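Local coordinates for ATP-dependent DNA ligase (Mycobacterium tuberculosis, PDB 6NHX), which seals breaks in double-stranded DNA at the expense of ATP, as the ligase component of a Ku-dependent non-homologous end-joining repair enzyme, at residues L221-R226 with E284-Q289; G197-G202 with T266-A271. The protein carries 1 engineered substitution. All blocks are in the same frame, centred on the assembly; numbering follows the deposited sequence.

Contact 1 of 2, residues L221-R226 with E284-Q289; sequences LQFAGR and EGRLRQ
The guanidinium of Arg286 presents one face to the ring of Phe223. CE1 of Phe223 sits over the centre of that group, 3.6 Å from Arg286 CZ. The two planes are 58° apart, so the ring meets the guanidinium obliquely rather than in a stack. The backbone N of Gly225 lies over one face of the Phe223 ring, toward the rim. Arg286 bends at chi2 (-68°), which turns the chain toward the strand and brings CD to 3.8 Å from Phe223 O.

Beside this pair the backbones are joined directly. Leu287 N donates to Ala224 O over 2.9 Å, and the same oxygen receives a CA-H...O contact from Arg286. Ala224 CA makes a similar contact with Gly285 O. A water bridges Arg226 O (2.9 Å) and Leu287 O (3.0 Å). A second lies within bonding distance of Gln222 O and Gly285 O and can serve them in part. On the inner side, Ala224 CB faces Leu287 CD1 at 4.2 Å, and Leu287 continues onto Met213 and Val276. The arrangement is a loop between strands 273-278 and 291-295 docked on strand 220-228 of the C-terminal OB domain of an ATP-dependent DNA ligase.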
ATOM      1  N   LEU A 221     -23.543  -3.397 -12.261  1.00 15.87           N
ATOM      2  CA  LEU A 221     -22.699  -4.017 -11.248  1.00 13.97           C
ATOM      3  C   LEU A 221     -23.350  -5.281 -10.708  1.00 17.45           C
ATOM      4  O   LEU A 221     -24.544  -5.290 -10.381  1.00 16.46           O
ATOM      5  CB  LEU A 221     -22.456  -3.053 -10.082  1.00 14.28           C
ATOM      6  CG  LEU A 221     -21.603  -1.810 -10.317  1.00 14.94           C
ATOM      7  CD1 LEU A 221     -21.448  -1.048  -9.001  1.00 16.13           C
ATOM      8  CD2 LEU A 221     -20.252  -2.181 -10.889  1.00 15.84           C
ATOM      9  N   GLN A 222     -22.566  -6.350 -10.623  1.00 17.04           N
ATOM     10  CA  GLN A 222     -23.010  -7.589  -9.994  1.00 17.97           C
ATOM     11  C   GLN A 222     -22.651  -7.481  -8.518  1.00 17.80           C
ATOM     12  O   GLN A 222     -21.470  -7.452  -8.159  1.00 16.22           O
ATOM     13  CB  GLN A 222     -22.337  -8.777 -10.670  1.00 18.58           C
ATOM     14  CG  GLN A 222     -22.561  -8.774 -12.179  1.00 32.38           C
ATOM     15  CD  GLN A 222     -21.712  -9.792 -12.906  1.00 43.72           C
ATOM     16  OE1 GLN A 222     -22.099 -10.952 -13.042  1.00 49.78           O
ATOM     17  NE2 GLN A 222     -20.551  -9.362 -13.388  1.00 47.45           N
ATOM     18  N   PHE A 223     -23.670  -7.385  -7.670  1.00 17.14           N
ATOM     19  CA  PHE A 223     -23.470  -7.137  -6.247  1.00 15.40           C
ATOM     20  C   PHE A 223     -22.574  -8.212  -5.636  1.00 17.40           C
ATOM     21  O   PHE A 223     -22.804  -9.416  -5.810  1.00 19.09           O
ATOM     22  CB  PHE A 223     -24.845  -7.115  -5.578  1.00 15.27           C
ATOM     23  CG  PHE A 223     -24.820  -6.851  -4.104  1.00 15.73           C
ATOM     24  CD1 PHE A 223     -25.583  -7.629  -3.244  1.00 18.63           C
ATOM     25  CD2 PHE A 223     -24.080  -5.810  -3.578  1.00 17.53           C
ATOM     26  CE1 PHE A 223     -25.590  -7.385  -1.885  1.00 18.32           C
ATOM     27  CE2 PHE A 223     -24.083  -5.561  -2.221  1.00 19.03           C
ATOM     28  CZ  PHE A 223     -24.836  -6.358  -1.369  1.00 20.19           C
ATOM     29  N   ALA A 224     -21.531  -7.770  -4.941  1.00 16.43           N
ATOM     30  CA  ALA A 224     -20.548  -8.661  -4.349  1.00 17.25           C
ATOM     31  C   ALA A 224     -20.564  -8.634  -2.827  1.00 19.96           C
ATOM     32  O   ALA A 224     -19.762  -9.335  -2.193  1.00 20.27           O
ATOM     33  CB  ALA A 224     -19.147  -8.286  -4.851  1.00 16.75           C
ATOM     34  N   GLY A 225     -21.441  -7.850  -2.225  1.00 18.88           N
ATOM     35  CA  GLY A 225     -21.601  -7.834  -0.787  1.00 18.62           C
ATOM     36  C   GLY A 225     -21.345  -6.463  -0.192  1.00 18.84           C
ATOM     37  O   GLY A 225     -20.908  -5.521  -0.852  1.00 18.04           O
ATOM     38  N   ARG A 226     -21.659  -6.375   1.088  1.00 23.45           N
ATOM     39  CA  ARG A 226     -21.346  -5.201   1.874  1.00 19.08           C
ATOM     40  C   ARG A 226     -19.979  -5.388   2.507  1.00 24.15           C
ATOM     41  O   ARG A 226     -19.667  -6.463   3.031  1.00 28.17           O
ATOM     42  CB  ARG A 226     -22.393  -5.032   2.972  1.00 21.69           C
ATOM     43  CG  ARG A 226     -22.063  -3.930   3.945  1.00 24.77           C
ATOM     44  CD  ARG A 226     -22.919  -4.003   5.197  1.00 32.05           C
ATOM     45  NE  ARG A 226     -24.318  -4.231   4.864  1.00 28.11           N
ATOM     46  CZ  ARG A 226     -25.140  -3.291   4.415  1.00 46.38           C
ATOM     47  NH1 ARG A 226     -24.713  -2.046   4.255  1.00 48.02           N
ATOM     48  NH2 ARG A 226     -26.397  -3.597   4.129  1.00 51.09           N
ATOM     49  N   GLU A 284     -23.068 -17.710  -4.993  1.00 28.62           N
ATOM     50  CA  GLU A 284     -23.945 -16.632  -5.441  1.00 26.36           C
ATOM     51  C   GLU A 284     -23.193 -15.375  -5.872  1.00 30.62           C
ATOM     52  O   GLU A 284     -23.832 -14.408  -6.298  1.00 32.81           O
ATOM     53  CB  GLU A 284     -24.943 -16.274  -4.339  1.00 31.82           C
ATOM     54  CG  GLU A 284     -25.884 -17.410  -3.960  1.00 40.08           C
ATOM     55  CD  GLU A 284     -25.241 -18.429  -3.030  1.00 52.08           C
ATOM     56  OE1 GLU A 284     -25.693 -19.595  -3.024  1.00 53.03           O
ATOM     57  OE2 GLU A 284     -24.282 -18.070  -2.309  1.00 44.87           O
ATOM     58  N   GLY A 285     -21.870 -15.354  -5.766  1.00 26.67           N
ATOM     59  CA  GLY A 285     -21.093 -14.208  -6.186  1.00 28.06           C
ATOM     60  C   GLY A 285     -20.785 -13.192  -5.110  1.00 23.34           C
ATOM     61  O   GLY A 285     -20.478 -12.041  -5.444  1.00 26.99           O
ATOM     62  N   ARG A 286     -20.848 -13.572  -3.840  1.00 22.02           N
ATOM     63  CA  ARG A 286     -20.519 -12.664  -2.750  1.00 21.62           C
ATOM     64  C   ARG A 286     -19.118 -12.957  -2.218  1.00 21.59           C
ATOM     65  O   ARG A 286     -18.625 -14.081  -2.305  1.00 25.01           O
ATOM     66  CB  ARG A 286     -21.523 -12.801  -1.606  1.00 23.68           C
ATOM     67  CG  ARG A 286     -22.984 -12.721  -2.033  1.00 27.33           C
ATOM     68  CD  ARG A 286     -23.334 -11.322  -2.515  1.00 29.15           C
ATOM     69  NE  ARG A 286     -24.755 -11.192  -2.829  1.00 27.67           N
ATOM     70  CZ  ARG A 286     -25.693 -10.948  -1.920  1.00 37.87           C
ATOM     71  NH1 ARG A 286     -25.356 -10.819  -0.641  1.00 32.86           N
ATOM     72  NH2 ARG A 286     -26.967 -10.837  -2.283  1.00 30.73           N
ATOM     73  N   LEU A 287     -18.481 -11.934  -1.653  1.00 17.54           N
ATOM     74  CA  LEU A 287     -17.153 -12.074  -1.063  1.00 19.83           C
ATOM     75  C   LEU A 287     -17.296 -12.434   0.413  1.00 26.56           C
ATOM     76  O   LEU A 287     -17.904 -11.683   1.184  1.00 27.64           O
ATOM     77  CB  LEU A 287     -16.351 -10.787  -1.243  1.00 19.28           C
ATOM     78  CG  LEU A 287     -16.014 -10.433  -2.690  1.00 18.45           C
ATOM     79  CD1 LEU A 287     -15.604  -8.967  -2.786  1.00 20.58           C
ATOM     80  CD2 LEU A 287     -14.908 -11.331  -3.234  1.00 20.65           C
ATOM     81  N   ARG A 288     -16.749 -13.585   0.802  1.00 22.09           N
ATOM     82  CA  ARG A 288     -16.756 -13.989   2.200  1.00 21.28           C
ATOM     83  C   ARG A 288     -15.595 -13.348   2.952  1.00 21.93           C
ATOM     84  O   ARG A 288     -14.520 -13.103   2.390  1.00 20.63           O
ATOM     85  CB  ARG A 288     -16.653 -15.509   2.328  1.00 23.59           C
ATOM     86  CG  ARG A 288     -17.948 -16.241   2.065  1.00 25.04           C
ATOM     87  CD  ARG A 288     -17.910 -17.642   2.641  1.00 34.00           C
ATOM     88  NE  ARG A 288     -19.251 -18.206   2.757  1.00 49.16           N
ATOM     89  CZ  ARG A 288     -19.713 -19.191   1.995  1.00 51.50           C
ATOM     90  NH1 ARG A 288     -18.938 -19.732   1.065  1.00 51.56           N
ATOM     91  NH2 ARG A 288     -20.948 -19.639   2.166  1.00 50.11           N
ATOM     92  N   GLN A 289     -15.825 -13.077   4.238  1.00 26.24           N
ATOM     93  CA  GLN A 289     -14.805 -12.536   5.139  1.00 29.05           C
ATOM     94  C   GLN A 289     -14.108 -11.327   4.524  1.00 25.50           C
ATOM     95  O   GLN A 289     -12.878 -11.217   4.511  1.00 22.98           O
ATOM     96  CB  GLN A 289     -13.808 -13.613   5.555  1.00 33.10           C
ATOM     97  CG  GLN A 289     -14.428 -14.695   6.422  1.00 42.34           C
ATOM     98  CD  GLN A 289     -13.419 -15.720   6.871  1.00 51.28           C
ATOM     99  OE1 GLN A 289     -13.459 -16.872   6.442  1.00 57.53           O
ATOM    100  NE2 GLN A 289     -12.501 -15.309   7.738  1.00 53.66           N
TER
HETATM  101  O   HOH W   1     -20.146 -10.130  -7.656  1.00 26.60           O
HETATM  102  O   HOH W   2     -19.009  -8.903   1.646  1.00 38.26           O

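Contact 2 of 2, residues G197-G202 with T266-A271; sequences GGWRAG and TYVKPA
Trp199 of strand 190-201 and Thr266 of strand 266-268 lie side by side on one face of an antiparallel pair in the C-terminal OB domain, and here the packing is close. Thr266 CB stands over one face of the indole, 3.9 Å from the centroid of its five-membered ring, in a CH-pi contact. The indole takes this place because chi1 of 63° sets CG between the backbone N and the carbonyl carbon. Val268 CG1 reaches the edge of the same ring, and Val268 CG2 packs 3.5 Å from Gly197 C. His247 meets the Trp199 ring, and Leu243 of helix 235-243 packs on it.

The backbones are equally close. Trp199 and Thr266 form a hydrogen-bonded pair, with Trp199 N donating to Thr266 O and Thr266 N donating to Trp199 O. Gly198 and Tyr267 form the next, non-hydrogen-bonded pair, with Gly198 CA 3.1 Å from Thr266 O. Val268 N then donates to Gly197 O over 3.0 Å, from well above the carbonyl plane. That carbonyl oxygen also lies at the edge of the Tyr267 ring, in its plane. Gly197 and Gly198 form a classic beta bulge in strand 190-201, both opposite Leu212 of strand 208-217.

In contrast to the well-packed indole edge and the glycine backbone, the looser part is the rim of the indole face that Thr266 CB covers, where a water sits. The water accepts from Thr266 OG1 at 2.6 Å and donates to Trp199 O. Farther along, the chain makes an inverse gamma turn centred on the exposed Pro270. Main-chain bonds therefore set the pairing, while Thr266 CB over the indole face, a valine methyl at its edge and one bridging water pack its Trp199 side, and no charged group takes part.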
ATOM      1  N   GLY A 197     -20.947   0.828  -5.473  1.00 13.06           N
ATOM      2  CA  GLY A 197     -22.241   1.215  -5.999  1.00 14.52           C
ATOM      3  C   GLY A 197     -23.162   1.939  -5.036  1.00 12.86           C
ATOM      4  O   GLY A 197     -24.196   2.484  -5.427  1.00 13.46           O
ATOM      5  N   GLY A 198     -22.774   1.972  -3.766  1.00 15.13           N
ATOM      6  CA  GLY A 198     -23.560   2.688  -2.778  1.00 15.69           C
ATOM      7  C   GLY A 198     -22.884   2.606  -1.429  1.00 14.16           C
ATOM      8  O   GLY A 198     -21.893   1.896  -1.244  1.00 16.04           O
ATOM      9  N   TRP A 199     -23.436   3.357  -0.479  1.00 18.59           N
ATOM     10  CA  TRP A 199     -22.855   3.360   0.857  1.00 21.10           C
ATOM     11  C   TRP A 199     -23.938   3.507   1.913  1.00 21.97           C
ATOM     12  O   TRP A 199     -24.996   4.082   1.665  1.00 18.81           O
ATOM     13  CB  TRP A 199     -21.779   4.450   1.029  1.00 20.38           C
ATOM     14  CG  TRP A 199     -22.277   5.853   0.879  1.00 22.39           C
ATOM     15  CD1 TRP A 199     -22.350   6.579  -0.277  1.00 20.43           C
ATOM     16  CD2 TRP A 199     -22.739   6.719   1.926  1.00 28.12           C
ATOM     17  NE1 TRP A 199     -22.840   7.839  -0.018  1.00 22.13           N
ATOM     18  CE2 TRP A 199     -23.094   7.949   1.325  1.00 28.75           C
ATOM     19  CE3 TRP A 199     -22.899   6.571   3.309  1.00 31.51           C
ATOM     20  CZ2 TRP A 199     -23.592   9.024   2.062  1.00 36.40           C
ATOM     21  CZ3 TRP A 199     -23.397   7.641   4.039  1.00 38.05           C
ATOM     22  CH2 TRP A 199     -23.737   8.851   3.414  1.00 40.38           C
ATOM     23  N   ARG A 200     -23.635   3.004   3.107  1.00 23.23           N
ATOM     24  CA  ARG A 200     -24.514   3.116   4.261  1.00 26.63           C
ATOM     25  C   ARG A 200     -23.748   3.759   5.413  1.00 29.29           C
ATOM     26  O   ARG A 200     -22.530   3.583   5.558  1.00 25.32           O
ATOM     27  CB  ARG A 200     -25.041   1.727   4.656  1.00 27.12           C
ATOM     28  CG  ARG A 200     -26.065   1.689   5.770  1.00 39.76           C
ATOM     29  CD  ARG A 200     -26.083   0.290   6.354  1.00 45.62           C
ATOM     30  NE  ARG A 200     -27.050   0.140   7.446  1.00 54.97           N
ATOM     31  CZ  ARG A 200     -28.039  -0.752   7.464  1.00 61.06           C
ATOM     32  NH1 ARG A 200     -28.200  -1.586   6.453  1.00 63.00           N
ATOM     33  NH2 ARG A 200     -28.865  -0.816   8.500  1.00 61.15           N
ATOM     34  N   ALA A 201     -24.479   4.521   6.221  1.00 32.05           N
ATOM     35  CA  ALA A 201     -23.898   5.203   7.364  1.00 33.00           C
ATOM     36  C   ALA A 201     -23.546   4.203   8.465  1.00 35.93           C
ATOM     37  O   ALA A 201     -23.944   3.034   8.438  1.00 31.90           O
ATOM     38  CB  ALA A 201     -24.860   6.264   7.897  1.00 28.69           C
ATOM     39  N   GLY A 202     -22.790   4.684   9.449  1.00 41.15           N
ATOM     40  CA  GLY A 202     -22.354   3.862  10.565  1.00 43.93           C
ATOM     41  C   GLY A 202     -23.469   3.298  11.428  1.00 45.05           C
ATOM     42  O   GLY A 202     -24.409   4.005  11.787  1.00 50.69           O
ATOM     43  N   THR A 266     -27.308   5.169   0.106  1.00 18.80           N
ATOM     44  CA  THR A 266     -27.164   6.216  -0.894  1.00 19.64           C
ATOM     45  C   THR A 266     -26.433   5.588  -2.074  1.00 16.06           C
ATOM     46  O   THR A 266     -25.307   5.101  -1.915  1.00 19.39           O
ATOM     47  CB  THR A 266     -26.346   7.381  -0.333  1.00 21.19           C
ATOM     48  OG1 THR A 266     -26.990   7.880   0.845  1.00 25.90           O
ATOM     49  CG2 THR A 266     -26.244   8.506  -1.365  1.00 25.46           C
ATOM     50  N   TYR A 267     -27.079   5.587  -3.240  1.00 16.81           N
ATOM     51  CA  TYR A 267     -26.438   5.035  -4.431  1.00 17.54           C
ATOM     52  C   TYR A 267     -25.449   6.034  -5.014  1.00 18.76           C
ATOM     53  O   TYR A 267     -25.602   7.251  -4.858  1.00 21.36           O
ATOM     54  CB  TYR A 267     -27.483   4.675  -5.493  1.00 16.34           C
ATOM     55  CG  TYR A 267     -28.321   3.470  -5.127  1.00 18.85           C
ATOM     56  CD1 TYR A 267     -27.739   2.209  -5.041  1.00 17.84           C
ATOM     57  CD2 TYR A 267     -29.660   3.602  -4.830  1.00 15.96           C
ATOM     58  CE1 TYR A 267     -28.475   1.111  -4.685  1.00 15.59           C
ATOM     59  CE2 TYR A 267     -30.410   2.499  -4.477  1.00 19.22           C
ATOM     60  CZ  TYR A 267     -29.799   1.261  -4.399  1.00 16.63           C
ATOM     61  OH  TYR A 267     -30.540   0.149  -4.048  1.00 17.91           O
ATOM     62  N   VAL A 268     -24.418   5.510  -5.678  1.00 14.65           N
ATOM     63  CA  VAL A 268     -23.444   6.342  -6.370  1.00 17.51           C
ATOM     64  C   VAL A 268     -23.264   5.864  -7.803  1.00 19.05           C
ATOM     65  O   VAL A 268     -23.483   4.687  -8.131  1.00 16.70           O
ATOM     66  CB  VAL A 268     -22.088   6.417  -5.639  1.00 16.38           C
ATOM     67  CG1 VAL A 268     -22.255   7.195  -4.332  1.00 16.88           C
ATOM     68  CG2 VAL A 268     -21.524   5.028  -5.391  1.00 15.07           C
ATOM     69  N   LYS A 269     -22.885   6.799  -8.666  1.00 16.93           N
ATOM     70  CA  LYS A 269     -22.421   6.424  -9.988  1.00 15.49           C
ATOM     71  C   LYS A 269     -21.223   5.485  -9.833  1.00 17.44           C
ATOM     72  O   LYS A 269     -20.383   5.693  -8.948  1.00 17.10           O
ATOM     73  CB  LYS A 269     -22.028   7.675 -10.776  1.00 17.82           C
ATOM     74  CG  LYS A 269     -23.218   8.573 -11.129  1.00 26.32           C
ATOM     75  N   PRO A 270     -21.147   4.423 -10.640  1.00 15.17           N
ATOM     76  CA  PRO A 270     -20.142   3.359 -10.438  1.00 14.85           C
ATOM     77  C   PRO A 270     -18.776   3.748 -10.978  1.00 19.09           C
ATOM     78  O   PRO A 270     -18.239   3.132 -11.907  1.00 19.13           O
ATOM     79  CB  PRO A 270     -20.767   2.176 -11.197  1.00 15.38           C
ATOM     80  CG  PRO A 270     -21.570   2.815 -12.288  1.00 15.78           C
ATOM     81  CD  PRO A 270     -22.121   4.092 -11.692  1.00 14.23           C
ATOM     82  N   ALA A 271     -18.194   4.779 -10.366  1.00 17.20           N
ATOM     83  CA  ALA A 271     -16.963   5.385 -10.846  1.00 15.58           C
ATOM     84  C   ALA A 271     -15.729   5.031 -10.027  1.00 17.20           C
ATOM     85  O   ALA A 271     -14.617   5.117 -10.562  1.00 19.47           O
ATOM     86  CB  ALA A 271     -17.108   6.913 -10.885  1.00 22.18           C
TER
HETATM   87  O   HOH W   3     -26.500   6.445   2.963  1.00 29.78           O

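How the contacts relate
Both contacts reach the same antiparallel sheet of the C-terminal domain, and both are partly buried, away from the ATP site. Their centres are about 15 Å apart. Contact 2 joins two strands within the sheet, by three backbone bonds. Contact 1 lays a loop on a strand by a single direct backbone bond, helped by a bridging water and probably a second. Aromatic packing differs: an arginine meets phenylalanine in contact 1, a threonine carbon meets tryptophan in contact 2. The two touch where Leu221 CD1 packs against Gly197 and Pro270, and where Arg226 NH1 packs on Arg200 CD, the two guanidinium groups being near each other despite like charge. Strand 208-217 pairs with both 190-201 and 220-228.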